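Local coordinates for protein laccase (Botrytis aclada, PDB 3SQR) that probably oxidises phenols such as hydroquinones with molecular oxygen, reducing it to water at copper centres, in the breakdown of lignin and the detoxification of its products, at residues Ser274-Ala279 / Gly328-Thr333; Thr286-Asp291 / Asp312-Ala317; Thr302-Ile307 / Glu369-Ala374; Val475-Asp480 / Asp500-Pro505. All coordinates share one frame; numbering follows the deposited sequence.

Contact 1. Residues Ser274-Ala279 / Gly328-Thr333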
loop_
_atom_site.group_PDB
_atom_site.type_symbol
_atom_site.label_atom_id
_atom_site.label_comp_id
_atom_site.label_asym_id
_atom_site.label_seq_id
_atom_site.Cartn_x
_atom_site.Cartn_y
_atom_site.Cartn_z
ATOM N N SER A 274 -0.586 -8.496 7.932
ATOM C CA SER A 274 0.731 -8.611 8.530
ATOM C C SER A 274 1.125 -7.289 9.063
ATOM O O SER A 274 0.925 -6.284 8.380
ATOM C CB SER A 274 1.785 -9.065 7.488
ATOM O OG SER A 274 1.643 -8.271 6.315
ATOM N N HIS A 275 1.843 -7.297 10.171
ATOM C CA HIS A 275 2.455 -6.094 10.720
ATOM C C HIS A 275 3.898 -6.424 10.963
ATOM O O HIS A 275 4.216 -7.520 11.471
ATOM C CB HIS A 275 1.824 -5.649 12.043
ATOM C CG HIS A 275 2.177 -4.256 12.429
ATOM N ND1 HIS A 275 3.361 -3.934 13.056
ATOM C CD2 HIS A 275 1.522 -3.086 12.227
ATOM C CE1 HIS A 275 3.412 -2.617 13.229
ATOM N NE2 HIS A 275 2.295 -2.089 12.778
ATOM N N PHE A 276 4.739 -5.479 10.636
ATOM C CA PHE A 276 6.181 -5.668 10.756
ATOM C C PHE A 276 6.792 -4.595 11.608
ATOM O O PHE A 276 6.298 -3.497 11.727
ATOM C CB PHE A 276 6.905 -5.799 9.385
ATOM C CG PHE A 276 6.463 -6.991 8.584
ATOM C CD1 PHE A 276 6.944 -8.260 8.856
ATOM C CD2 PHE A 276 5.524 -6.838 7.583
ATOM C CE1 PHE A 276 6.540 -9.347 8.151
ATOM C CE2 PHE A 276 5.102 -7.917 6.864
ATOM C CZ PHE A 276 5.604 -9.203 7.172
ATOM N N GLU A 277 7.926 -4.943 12.197
ATOM C CA GLU A 277 8.772 -4.016 12.928
ATOM C C GLU A 277 10.215 -4.263 12.499
ATOM O O GLU A 277 11.041 -4.897 13.187
ATOM C CB GLU A 277 8.549 -4.130 14.453
ATOM C CG GLU A 277 9.176 -2.946 15.172
ATOM C CD GLU A 277 9.075 -3.017 16.686
ATOM O OE1 GLU A 277 8.159 -3.738 17.139
ATOM O OE2 GLU A 277 9.949 -2.320 17.370
ATOM N N PHE A 278 10.526 -3.786 11.303
ATOM C CA PHE A 278 11.711 -4.146 10.617
ATOM C C PHE A 278 12.963 -3.704 11.380
ATOM O O PHE A 278 13.017 -2.563 11.879
ATOM C CB PHE A 278 11.684 -3.488 9.210
ATOM C CG PHE A 278 12.846 -3.813 8.373
ATOM C CD1 PHE A 278 12.896 -4.955 7.608
ATOM C CD2 PHE A 278 13.948 -2.958 8.338
ATOM C CE1 PHE A 278 14.001 -5.237 6.834
ATOM C CE2 PHE A 278 15.062 -3.233 7.502
ATOM C CZ PHE A 278 15.083 -4.377 6.784
ATOM N N ALA A 279 13.978 -4.570 11.355
ATOM C CA ALA A 279 15.237 -4.268 12.078
ATOM C C ALA A 279 16.328 -5.041 11.389
ATOM O O ALA A 279 16.060 -6.077 10.763
ATOM C CB ALA A 279 15.094 -4.654 13.568
ATOM N N GLY A 328 12.017 -9.174 10.250
ATOM C CA GLY A 328 10.716 -8.550 10.000
ATOM C C GLY A 328 9.991 -8.224 11.292
ATOM O O GLY A 328 9.143 -7.359 11.327
ATOM N N ASN A 329 10.282 -8.986 12.353
ATOM C CA ASN A 329 9.517 -8.882 13.614
ATOM C C ASN A 329 8.045 -8.824 13.354
ATOM O O ASN A 329 7.352 -7.866 13.718
ATOM C CB ASN A 329 9.954 -7.681 14.416
ATOM C CG ASN A 329 11.322 -7.837 15.004
ATOM O OD1 ASN A 329 11.610 -8.849 15.675
ATOM N ND2 ASN A 329 12.119 -6.813 14.899
ATOM N N TRP A 330 7.547 -9.892 12.805
ATOM C CA TRP A 330 6.132 -10.105 12.653
ATOM C C TRP A 330 5.422 -9.775 13.964
ATOM O O TRP A 330 5.793 -10.366 15.037
ATOM C CB TRP A 330 5.846 -11.555 12.329
ATOM C CG TRP A 330 4.417 -11.913 12.194
ATOM C CD1 TRP A 330 3.530 -12.201 13.206
ATOM C CD2 TRP A 330 3.646 -11.862 11.011
ATOM N NE1 TRP A 330 2.264 -12.357 12.712
ATOM C CE2 TRP A 330 2.312 -12.168 11.363
ATOM C CE3 TRP A 330 3.968 -11.649 9.644
ATOM C CZ2 TRP A 330 1.296 -12.214 10.434
ATOM C CZ3 TRP A 330 2.967 -11.760 8.726
ATOM C CH2 TRP A 330 1.634 -12.006 9.117
ATOM N N GLY A 331 4.423 -8.892 13.881
ATOM C CA GLY A 331 3.572 -8.552 15.037
ATOM C C GLY A 331 2.580 -9.644 15.416
ATOM O O GLY A 331 1.473 -9.676 14.922
ATOM N N THR A 332 2.969 -10.529 16.323
ATOM C CA THR A 332 2.081 -11.665 16.659
ATOM C C THR A 332 0.815 -11.201 17.392
ATOM O O THR A 332 -0.234 -11.813 17.257
ATOM C CB THR A 332 2.821 -12.676 17.542
ATOM O OG1 THR A 332 3.450 -11.996 18.621
ATOM C CG2 THR A 332 3.903 -13.407 16.709
ATOM N N THR A 333 0.893 -10.092 18.100
ATOM C CA THR A 333 -0.319 -9.523 18.711
ATOM C C THR A 333 -1.272 -8.871 17.699
ATOM O O THR A 333 -2.448 -8.679 17.980
ATOM C CB THR A 333 -0.014 -8.506 19.803
ATOM O OG1 THR A 333 0.775 -7.470 19.271
ATOM C CG2 THR A 333 0.776 -9.132 20.966
HETATM O O HOH W 1 1.067 -9.145 12.268
HETATM O O HOH W 2 5.167 -5.826 14.000
#

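Contact 2. Residues Thr286-Asp291 / Asp312-Ala317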
loop_
_atom_site.group_PDB
_atom_site.type_symbol
_atom_site.label_atom_id
_atom_site.label_comp_id
_atom_site.label_asym_id
_atom_site.label_seq_id
_atom_site.Cartn_x
_atom_site.Cartn_y
_atom_site.Cartn_z
ATOM N N THR A 286 18.351 5.019 9.413
ATOM C CA THR A 286 18.029 6.428 9.302
ATOM C C THR A 286 16.816 6.562 8.362
ATOM O O THR A 286 16.924 6.350 7.173
ATOM C CB THR A 286 19.150 7.220 8.778
ATOM O OG1 THR A 286 20.235 7.146 9.722
ATOM C CG2 THR A 286 18.751 8.682 8.656
ATOM N N VAL A 287 15.699 6.889 8.957
ATOM C CA VAL A 287 14.432 6.949 8.242
ATOM C C VAL A 287 14.365 8.292 7.489
ATOM O O VAL A 287 14.454 9.367 8.102
ATOM C CB VAL A 287 13.284 6.782 9.165
ATOM C CG1 VAL A 287 11.929 6.533 8.305
ATOM C CG2 VAL A 287 13.434 5.647 10.165
ATOM N N ILE A 288 14.212 8.223 6.178
ATOM C CA ILE A 288 14.226 9.412 5.333
ATOM C C ILE A 288 12.964 9.709 4.554
ATOM O O ILE A 288 12.871 10.751 3.945
ATOM C CB ILE A 288 15.426 9.459 4.397
ATOM C CG1 ILE A 288 15.514 8.294 3.409
ATOM C CG2 ILE A 288 16.771 9.471 5.247
ATOM C CD1 ILE A 288 16.216 8.682 2.150
ATOM N N ALA A 289 11.995 8.789 4.553
ATOM C CA ALA A 289 10.723 9.079 3.925
ATOM C C ALA A 289 9.745 8.148 4.491
ATOM O O ALA A 289 10.073 7.029 4.905
ATOM C CB ALA A 289 10.779 8.901 2.395
ATOM N N ASN A 290 8.507 8.624 4.516
ATOM C CA ASN A 290 7.418 7.774 4.775
ATOM C C ASN A 290 6.452 7.829 3.609
ATOM O O ASN A 290 6.185 8.873 3.081
ATOM C CB ASN A 290 6.769 8.047 6.131
ATOM C CG ASN A 290 6.163 9.449 6.329
ATOM O OD1 ASN A 290 5.817 10.226 5.387
ATOM N ND2 ASN A 290 5.937 9.743 7.571
ATOM N N ASP A 291 5.998 6.662 3.191
ATOM C CA ASP A 291 5.259 6.586 1.955
ATOM C C ASP A 291 5.931 7.429 0.870
ATOM O O ASP A 291 7.082 7.171 0.605
ATOM C CB ASP A 291 3.804 6.977 2.265
ATOM C CG ASP A 291 3.164 6.033 3.295
ATOM O OD1 ASP A 291 3.787 5.008 3.684
ATOM O OD2 ASP A 291 2.002 6.318 3.716
ATOM N N ASP A 312 11.576 4.718 3.560
ATOM C CA ASP A 312 12.867 4.703 2.951
ATOM C C ASP A 312 13.800 4.935 4.146
ATOM O O ASP A 312 13.571 5.825 4.975
ATOM C CB ASP A 312 13.098 5.812 1.956
ATOM C CG ASP A 312 12.400 5.593 0.642
ATOM O OD1 ASP A 312 11.206 5.804 0.653
ATOM O OD2 ASP A 312 13.032 5.239 -0.376
ATOM N N VAL A 313 14.794 4.063 4.219
ATOM C CA VAL A 313 15.856 4.193 5.241
ATOM C C VAL A 313 17.227 4.108 4.612
ATOM O O VAL A 313 17.472 3.464 3.632
ATOM C CB VAL A 313 15.688 3.106 6.340
ATOM C CG1 VAL A 313 14.274 3.154 6.941
ATOM C CG2 VAL A 313 15.975 1.684 5.714
ATOM N N ILE A 314 18.170 4.777 5.270
ATOM C CA ILE A 314 19.535 4.725 4.850
ATOM C C ILE A 314 20.236 3.943 5.955
ATOM O O ILE A 314 20.013 4.214 7.138
ATOM C CB ILE A 314 20.181 6.095 4.774
ATOM C CG1 ILE A 314 19.528 6.949 3.700
ATOM C CG2 ILE A 314 21.706 5.954 4.390
ATOM C CD1 ILE A 314 19.419 6.343 2.361
ATOM N N VAL A 315 21.000 2.949 5.524
ATOM C CA VAL A 315 21.720 2.101 6.492
ATOM C C VAL A 315 23.193 2.210 6.076
ATOM O O VAL A 315 23.553 1.911 4.923
ATOM C CB VAL A 315 21.301 0.674 6.495
ATOM C CG1 VAL A 315 22.058 -0.035 7.662
ATOM C CG2 VAL A 315 19.818 0.545 6.750
ATOM N N GLU A 316 24.014 2.614 7.039
ATOM C CA GLU A 316 25.465 2.625 6.850
ATOM C C GLU A 316 26.035 1.313 7.366
ATOM O O GLU A 316 25.685 0.860 8.476
ATOM C CB GLU A 316 26.095 3.854 7.523
ATOM C CG GLU A 316 27.574 3.876 7.349
ATOM C CD GLU A 316 28.152 5.173 7.853
ATOM O OE1 GLU A 316 27.658 5.650 8.892
ATOM O OE2 GLU A 316 29.082 5.700 7.185
ATOM N N ALA A 317 26.805 0.687 6.482
ATOM C CA ALA A 317 27.382 -0.612 6.676
ATOM C C ALA A 317 28.674 -0.354 7.521
ATOM O O ALA A 317 29.768 -0.538 7.032
ATOM C CB ALA A 317 27.726 -1.236 5.351
HETATM O O HOH W 3 21.953 5.449 8.570
HETATM O O HOH W 4 8.880 5.585 2.172
HETATM O O HOH W 5 9.446 7.599 -0.511
#

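Contact 3. Residues Thr302-Ile307 / Glu369-Ala374. With MAN (alpha-D-mannopyranose), chain L.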
loop_
_atom_site.group_PDB
_atom_site.type_symbol
_atom_site.label_atom_id
_atom_site.label_comp_id
_atom_site.label_asym_id
_atom_site.label_seq_id
_atom_site.Cartn_x
_atom_site.Cartn_y
_atom_site.Cartn_z
ATOM N N THR A 302 14.455 -0.080 15.130
ATOM C CA THR A 302 13.387 -0.911 14.567
ATOM C C THR A 302 12.374 0.021 13.937
ATOM O O THR A 302 12.335 1.204 14.252
ATOM C CB THR A 302 12.721 -1.835 15.562
ATOM O OG1 THR A 302 11.775 -1.117 16.326
ATOM C CG2 THR A 302 13.732 -2.512 16.491
ATOM N N LEU A 303 11.541 -0.508 13.052
ATOM C CA LEU A 303 10.674 0.394 12.252
ATOM C C LEU A 303 9.323 -0.310 12.052
ATOM O O LEU A 303 9.240 -1.365 11.349
ATOM C CB LEU A 303 11.373 0.646 10.935
ATOM C CG LEU A 303 10.755 1.593 9.903
ATOM C CD1 LEU A 303 10.278 2.870 10.543
ATOM C CD2 LEU A 303 11.708 1.862 8.760
ATOM N N LEU A 304 8.301 0.250 12.695
ATOM C CA LEU A 304 6.959 -0.267 12.684
ATOM C C LEU A 304 6.385 0.048 11.310
ATOM O O LEU A 304 6.489 1.182 10.869
ATOM C CB LEU A 304 6.104 0.347 13.770
ATOM C CG LEU A 304 6.495 -0.027 15.218
ATOM C CD1 LEU A 304 5.893 1.001 16.214
ATOM C CD2 LEU A 304 6.009 -1.418 15.500
ATOM N N ILE A 305 5.813 -0.947 10.650
ATOM C CA ILE A 305 5.322 -0.720 9.286
ATOM C C ILE A 305 4.029 -1.435 9.128
ATOM O O ILE A 305 3.934 -2.692 9.217
ATOM C CB ILE A 305 6.269 -1.195 8.151
ATOM C CG1 ILE A 305 7.727 -0.808 8.375
ATOM C CG2 ILE A 305 5.745 -0.675 6.763
ATOM C CD1 ILE A 305 8.689 -1.398 7.339
ATOM N N GLY A 306 2.974 -0.657 8.973
ATOM C CA GLY A 306 1.686 -1.209 8.597
ATOM C C GLY A 306 1.452 -1.488 7.117
ATOM O O GLY A 306 2.230 -1.126 6.291
ATOM N N ILE A 307 0.399 -2.229 6.810
ATOM C CA ILE A 307 0.183 -2.703 5.463
ATOM C C ILE A 307 -0.002 -1.541 4.505
ATOM O O ILE A 307 -0.823 -0.666 4.728
ATOM C CB ILE A 307 -1.008 -3.645 5.310
ATOM C CG1 ILE A 307 -0.847 -4.876 6.207
ATOM C CG2 ILE A 307 -1.087 -4.114 3.815
ATOM C CD1 ILE A 307 -2.105 -5.694 6.286
ATOM N N GLU A 369 1.398 -0.525 16.408
ATOM C CA GLU A 369 1.379 0.905 16.135
ATOM C C GLU A 369 2.089 1.241 14.845
ATOM O O GLU A 369 2.876 0.425 14.279
ATOM C CB GLU A 369 2.031 1.673 17.291
ATOM C CG GLU A 369 1.313 1.364 18.566
ATOM C CD GLU A 369 1.697 2.249 19.710
ATOM O OE1 GLU A 369 2.394 3.268 19.523
ATOM O OE2 GLU A 369 1.329 1.850 20.821
ATOM N N ASP A 370 1.884 2.483 14.430
ATOM C CA ASP A 370 2.755 3.071 13.452
ATOM C C ASP A 370 3.959 3.657 14.201
ATOM O O ASP A 370 3.977 3.711 15.467
ATOM C CB ASP A 370 2.085 4.215 12.681
ATOM C CG ASP A 370 0.994 3.745 11.710
ATOM O OD1 ASP A 370 0.877 2.541 11.422
ATOM O OD2 ASP A 370 0.306 4.632 11.139
ATOM N N GLU A 371 4.927 4.142 13.426
ATOM C CA GLU A 371 5.998 4.964 14.009
ATOM C C GLU A 371 5.387 6.141 14.744
ATOM O O GLU A 371 4.314 6.634 14.394
ATOM C CB GLU A 371 7.020 5.412 12.969
ATOM C CG GLU A 371 7.966 4.334 12.536
ATOM C CD GLU A 371 8.886 3.930 13.644
ATOM O OE1 GLU A 371 9.662 4.781 14.069
ATOM O OE2 GLU A 371 8.825 2.767 14.089
ATOM N N PRO A 372 6.074 6.584 15.798
ATOM C CA PRO A 372 5.384 7.622 16.573
ATOM C C PRO A 372 5.187 8.907 15.754
ATOM O O PRO A 372 6.090 9.313 15.042
ATOM C CB PRO A 372 6.346 7.870 17.745
ATOM C CG PRO A 372 7.310 6.777 17.767
ATOM C CD PRO A 372 7.363 6.181 16.381
ATOM N N VAL A 373 4.054 9.583 15.917
ATOM C CA VAL A 373 3.836 10.817 15.161
ATOM C C VAL A 373 4.947 11.815 15.310
ATOM O O VAL A 373 5.341 12.480 14.329
ATOM C CB VAL A 373 2.468 11.459 15.448
ATOM C CG1 VAL A 373 1.333 10.571 14.874
ATOM C CG2 VAL A 373 2.260 11.703 16.950
ATOM N N ALA A 374 5.519 11.909 16.521
ATOM C CA ALA A 374 6.605 12.907 16.709
ATOM C C ALA A 374 7.858 12.696 15.889
ATOM O O ALA A 374 8.625 13.630 15.678
ATOM C CB ALA A 374 6.959 13.045 18.199
HETATM C C1 MAN L . 11.067 9.552 16.398
HETATM C C2 MAN L . 11.500 8.477 17.387
HETATM C C3 MAN L . 10.719 8.568 18.690
HETATM C C4 MAN L . 10.828 9.987 19.253
HETATM C C5 MAN L . 10.355 10.985 18.188
HETATM C C6 MAN L . 10.526 12.427 18.684
HETATM O O2 MAN L . 12.902 8.610 17.584
HETATM O O3 MAN L . 11.163 7.539 19.578
HETATM O O4 MAN L . 9.988 10.098 20.364
HETATM O O5 MAN L . 11.115 10.843 16.992
HETATM O O6 MAN L . 11.926 12.636 18.906
HETATM O O HOH W 6 4.515 3.025 10.670
#

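Contact 4. Residues Val475-Asp480 / Asp500-Pro505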
loop_
_atom_site.group_PDB
_atom_site.type_symbol
_atom_site.label_atom_id
_atom_site.label_comp_id
_atom_site.label_asym_id
_atom_site.label_seq_id
_atom_site.Cartn_x
_atom_site.Cartn_y
_atom_site.Cartn_z
ATOM N N VAL A 475 -3.468 14.605 11.711
ATOM C CA VAL A 475 -3.682 15.643 12.734
ATOM C C VAL A 475 -3.857 15.036 14.152
ATOM O O VAL A 475 -3.570 15.672 15.171
ATOM C CB VAL A 475 -4.732 16.637 12.339
ATOM C CG1 VAL A 475 -4.289 17.269 10.913
ATOM C CG2 VAL A 475 -6.154 16.114 12.330
ATOM N N ALA A 476 -4.233 13.776 14.193
ATOM C CA ALA A 476 -4.340 13.024 15.454
ATOM C C ALA A 476 -4.344 11.533 15.144
ATOM O O ALA A 476 -5.021 11.055 14.238
ATOM C CB ALA A 476 -5.645 13.386 16.184
ATOM N N GLN A 477 -3.628 10.788 15.939
ATOM C CA GLN A 477 -3.671 9.339 15.809
ATOM C C GLN A 477 -3.602 8.895 17.271
ATOM O O GLN A 477 -2.538 8.883 17.892
ATOM C CB GLN A 477 -2.489 8.891 14.970
ATOM C CG GLN A 477 -2.427 7.391 14.788
ATOM C CD GLN A 477 -1.243 6.943 14.042
ATOM O OE1 GLN A 477 -0.107 7.248 14.378
ATOM N NE2 GLN A 477 -1.505 6.186 12.957
ATOM N N GLU A 478 -4.759 8.637 17.825
ATOM C CA GLU A 478 -4.930 8.569 19.264
ATOM C C GLU A 478 -5.583 7.298 19.708
ATOM O O GLU A 478 -6.606 6.861 19.127
ATOM C CB GLU A 478 -5.808 9.741 19.731
ATOM C CG GLU A 478 -5.200 11.103 19.447
ATOM C CD GLU A 478 -3.987 11.434 20.277
ATOM O OE1 GLU A 478 -3.937 10.960 21.419
ATOM O OE2 GLU A 478 -3.098 12.167 19.772
ATOM N N THR A 479 -5.044 6.777 20.808
ATOM C CA THR A 479 -5.637 5.646 21.517
ATOM C C THR A 479 -6.519 6.185 22.633
ATOM O O THR A 479 -6.144 6.192 23.800
ATOM C CB THR A 479 -4.571 4.733 22.053
ATOM O OG1 THR A 479 -3.623 5.480 22.842
ATOM C CG2 THR A 479 -3.842 4.126 20.881
ATOM N N ASP A 480 -7.683 6.633 22.208
ATOM C CA ASP A 480 -8.730 7.076 23.118
ATOM C C ASP A 480 -9.981 7.272 22.340
ATOM O O ASP A 480 -10.020 7.114 21.101
ATOM C CB ASP A 480 -8.307 8.335 23.893
ATOM C CG ASP A 480 -8.931 8.390 25.338
ATOM O OD1 ASP A 480 -9.933 7.686 25.671
ATOM O OD2 ASP A 480 -8.418 9.183 26.129
ATOM N N ASP A 500 0.212 8.435 2.991
ATOM C CA ASP A 500 -1.069 7.911 2.440
ATOM C C ASP A 500 -1.658 6.656 3.061
ATOM O O ASP A 500 -2.804 6.303 2.791
ATOM C CB ASP A 500 -0.934 7.734 0.895
ATOM C CG ASP A 500 0.140 6.748 0.495
ATOM O OD1 ASP A 500 -0.037 5.563 0.838
ATOM O OD2 ASP A 500 1.150 7.190 -0.146
ATOM N N VAL A 501 -0.917 6.046 3.995
ATOM C CA VAL A 501 -1.459 4.929 4.799
ATOM C C VAL A 501 -1.121 5.200 6.261
ATOM O O VAL A 501 0.025 5.485 6.613
ATOM C CB VAL A 501 -0.912 3.542 4.406
ATOM C CG1 VAL A 501 -1.437 2.499 5.342
ATOM C CG2 VAL A 501 -1.265 3.172 3.000
ATOM N N ALA A 502 -2.110 5.179 7.134
ATOM C CA ALA A 502 -1.871 5.387 8.564
ATOM C C ALA A 502 -2.858 4.578 9.383
ATOM O O ALA A 502 -4.009 4.350 8.990
ATOM C CB ALA A 502 -1.998 6.896 8.901
ATOM N N ALA A 503 -2.397 4.136 10.521
ATOM C CA ALA A 503 -3.163 3.281 11.391
ATOM C C ALA A 503 -4.298 3.994 12.065
ATOM O O ALA A 503 -4.098 5.067 12.649
ATOM C CB ALA A 503 -2.241 2.670 12.471
ATOM N N LEU A 504 -5.475 3.406 11.968
ATOM C CA LEU A 504 -6.558 3.687 12.914
ATOM C C LEU A 504 -6.215 2.898 14.182
ATOM O O LEU A 504 -6.267 1.672 14.194
ATOM C CB LEU A 504 -7.888 3.225 12.383
ATOM C CG LEU A 504 -9.051 3.097 13.355
ATOM C CD1 LEU A 504 -9.313 4.416 14.065
ATOM C CD2 LEU A 504 -10.274 2.586 12.559
ATOM N N PRO A 505 -5.883 3.608 15.256
ATOM C CA PRO A 505 -5.504 2.845 16.469
ATOM C C PRO A 505 -6.622 2.025 17.007
ATOM O O PRO A 505 -7.704 2.486 17.087
ATOM C CB PRO A 505 -5.144 3.945 17.470
ATOM C CG PRO A 505 -4.671 5.078 16.580
ATOM C CD PRO A 505 -5.689 5.045 15.464
#

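Contact 1. Residues Ser274-Ala279 / Gly328-Thr333
Glu-277 and Gly-328 are joined by a backbone hydrogen bond, Glu-277 N donating to Gly-328 O at 2.8 Å; the same N-H makes a second, weak bond to Asn-329 O. Gly-331 N donates almost straight to His-275 O (N-H...O 170°), approaching from above the carbonyl plane, and Trp-330 CA adds a CA-H...O contact to that oxygen. The carbonyl of Glu-277 is taken by a side chain: Asn-329 ND2 reaches Glu-277 O at 2.8 Å, nearly along the C=O axis, with Glu-277 O lying in the amide plane of Asn-329. Two waters complete the pairing. One accepts from His-275 N and donates to Gly-331 O; the other donates to Asn-329 O and lies in the imidazole plane, 2.8 Å from His-275 ND1. The carboxylate of Glu-277 turns to Thr-302, Arg-365 and Gly-366, and Trp-330 NE1 bonds to Ser-335 O. Beside this polar seam the six-membered ring of Trp-330 points its edge at the face of Phe-276, an offset edge-to-face pair with planes at 87° and centroids 5.6 Å apart. Phe-276 CD1 lies 3.4 Å from Gly-328 O, which sits at the ring edge. The loop 328-333 thus prolongs the pairing of strands 323-327 and 276-280, while strand 303-305 flanks 276-280 in the same sheet and strand 195-205 packs against Phe-276 and Trp-330.

Contact 2. Residues Thr286-Asp291 / Asp312-Ala317
Thr-286 and Ile-314 form a hydrogen-bonded antiparallel pair, with Thr-286 N to Ile-314 O at 2.9 Å and Ile-314 N to Thr-286 O at 2.8 Å. Next along, Asp-312 O receives Ile-288 N at 2.8 Å and, weakly, Ala-289 N; both residues face Asp-312 in a classic beta bulge. Asp-312 N returns a bond to Ala-289 O, coming in from above the carbonyl plane (38° out of it). A water donates to Ile-314 O and hydrogen-bonds to Thr-286 OG1, and two more lie between Asp-312 OD1 and Asp-291 O. Asp-312 OD2 is held by Arg-264 and Thr-164.

Around these bonds the packing is mostly aliphatic. Ile-288 carries CG1 between its backbone N and carbonyl carbon (chi1 61°), bringing it 3.8 Å from Asp-312 CB, while its CD1 meets CG1 and CD1 of Ile-314, both at 4.0 Å. The Val-287 and Val-313 side chains share the face opposite to that of Thr-286, Ala-289, Asp-312 and Ile-314, Val-287 CG2 4.2 Å from Val-313 CG1. Ala-289 CB rests 3.6 Å from Asp-312 OD1.

The buried carboxylate of Asp-312 is therefore met by an arginine, a hydroxyl and water, a setting that would probably favour its ionised form.

Contact 3. Residues Thr302-Ile307 / Glu369-Ala374
Leu-304 N points straight at the carboxylate of Glu-371, donating to OE2 at 2.9 Å with an N-H...O angle of 175°. It meets OE2 on the anti side, 27° out of the carboxylate plane. The Glu-371 chain is bent at chi2 (-68°), which folds CD back towards the strand. Its aliphatic part crosses the Leu-303 side chain at about a right angle, Leu-303 CD1 touching Glu-371 CG at 3.4 Å. Leu-304 packs onto the backbone leading into Glu-371, with CB 3.3 Å from Glu-369 O and CD1 3.4 Å from Asp-370 O. A water ties the two backbones together, donating to Leu-304 O and accepting from Glu-371 N.

In the next shell, Arg-365 forms a salt bridge with Glu-371 OE2, and Tyr-298 OH hydrogen-bonds to OE1, fixing the carboxylate from both oxygens. Farther along the loop, Pro-372 and Ala-374 border a protein-linked mannose, Ala-374 CB lying 3.7 Å from MAN C6.

Strand 303-305 is outermost in its sheet, and a glutamate of the 369-374 loop accepts from one of its N-H groups. Sharing OE2 between that N-H and an arginine probably stabilises the buried negative charge.

Contact 4. Residues Val475-Asp480 / Asp500-Pro505
Gln-477 to Thr-479 and Ala-502 to Pro-505 run in nearly the same direction, their directions differing by 16°, yet the closest CA pair, Thr-479 and Pro-505, is 5.8 Å apart and the one hydrogen bond between the segments comes from a side chain. Gln-477 supplies it. With CG anti to the backbone N (chi1 179°) and the chain extended beyond, its amide reaches across so that NE2 donates to Ala-503 O at 2.8 Å. The oxygen is met on a lone pair in the carbonyl plane, the C=O...N angle being 123°, and it also lies close to the amide plane of Gln-477. NE2 has a second acceptor in Asp-370 OD2, and the same carboxylate oxygen takes Ala-503 N, so Asp-370 brings the two donors together. Ala-503 CB lies 3.6 Å from Gln-477 NE2.

The segments belong to the two sheets of a cupredoxin-type domain, the beta-sandwich unit of multicopper oxidases: strand 472-478 pairs with 509-515 in one, and strand 501-504 forms an outer strand beside 463-467 in the other. Strand 463-467 contributes His-463 to the type 1 copper site and His-466 to the trinuclear cluster.

Pro-505 fills the other end of the contact. Its CG packs 3.7 Å from Gln-477 CG, the two side chains crossing obliquely, and its CB is equally far from Glu-478 O. On the solvent side, Thr-479 comes at about a right angle to the proline, CG2 touching Pro-505 CB at 3.7 Å.

How the contacts relate
Contacts 1, 2 and 3 are largely buried, whereas contact 4 runs out to the surface at its threonine end. Contacts 1 and 3 hold adjacent strands of one sheet, 276-280 and 303-305, joined by Phe-278 N to Leu-303 O; contact 2 belongs to the facing sheet, touching contact 3 through Val-313 and Leu-303. Contact 2 alone is strand-to-strand pairing, interrupted by a bulge. Loops supply partners in contacts 1 and 3, and in contact 4 a side-chain amide bridges two sheets. Asp-291 of contact 2 links the second and third cupredoxin domains, accepting from Asp-500 N and Val-501 N, while Asp-370, from the loop between strands 344-348 and 387-398, connects contact 3 to contact 4.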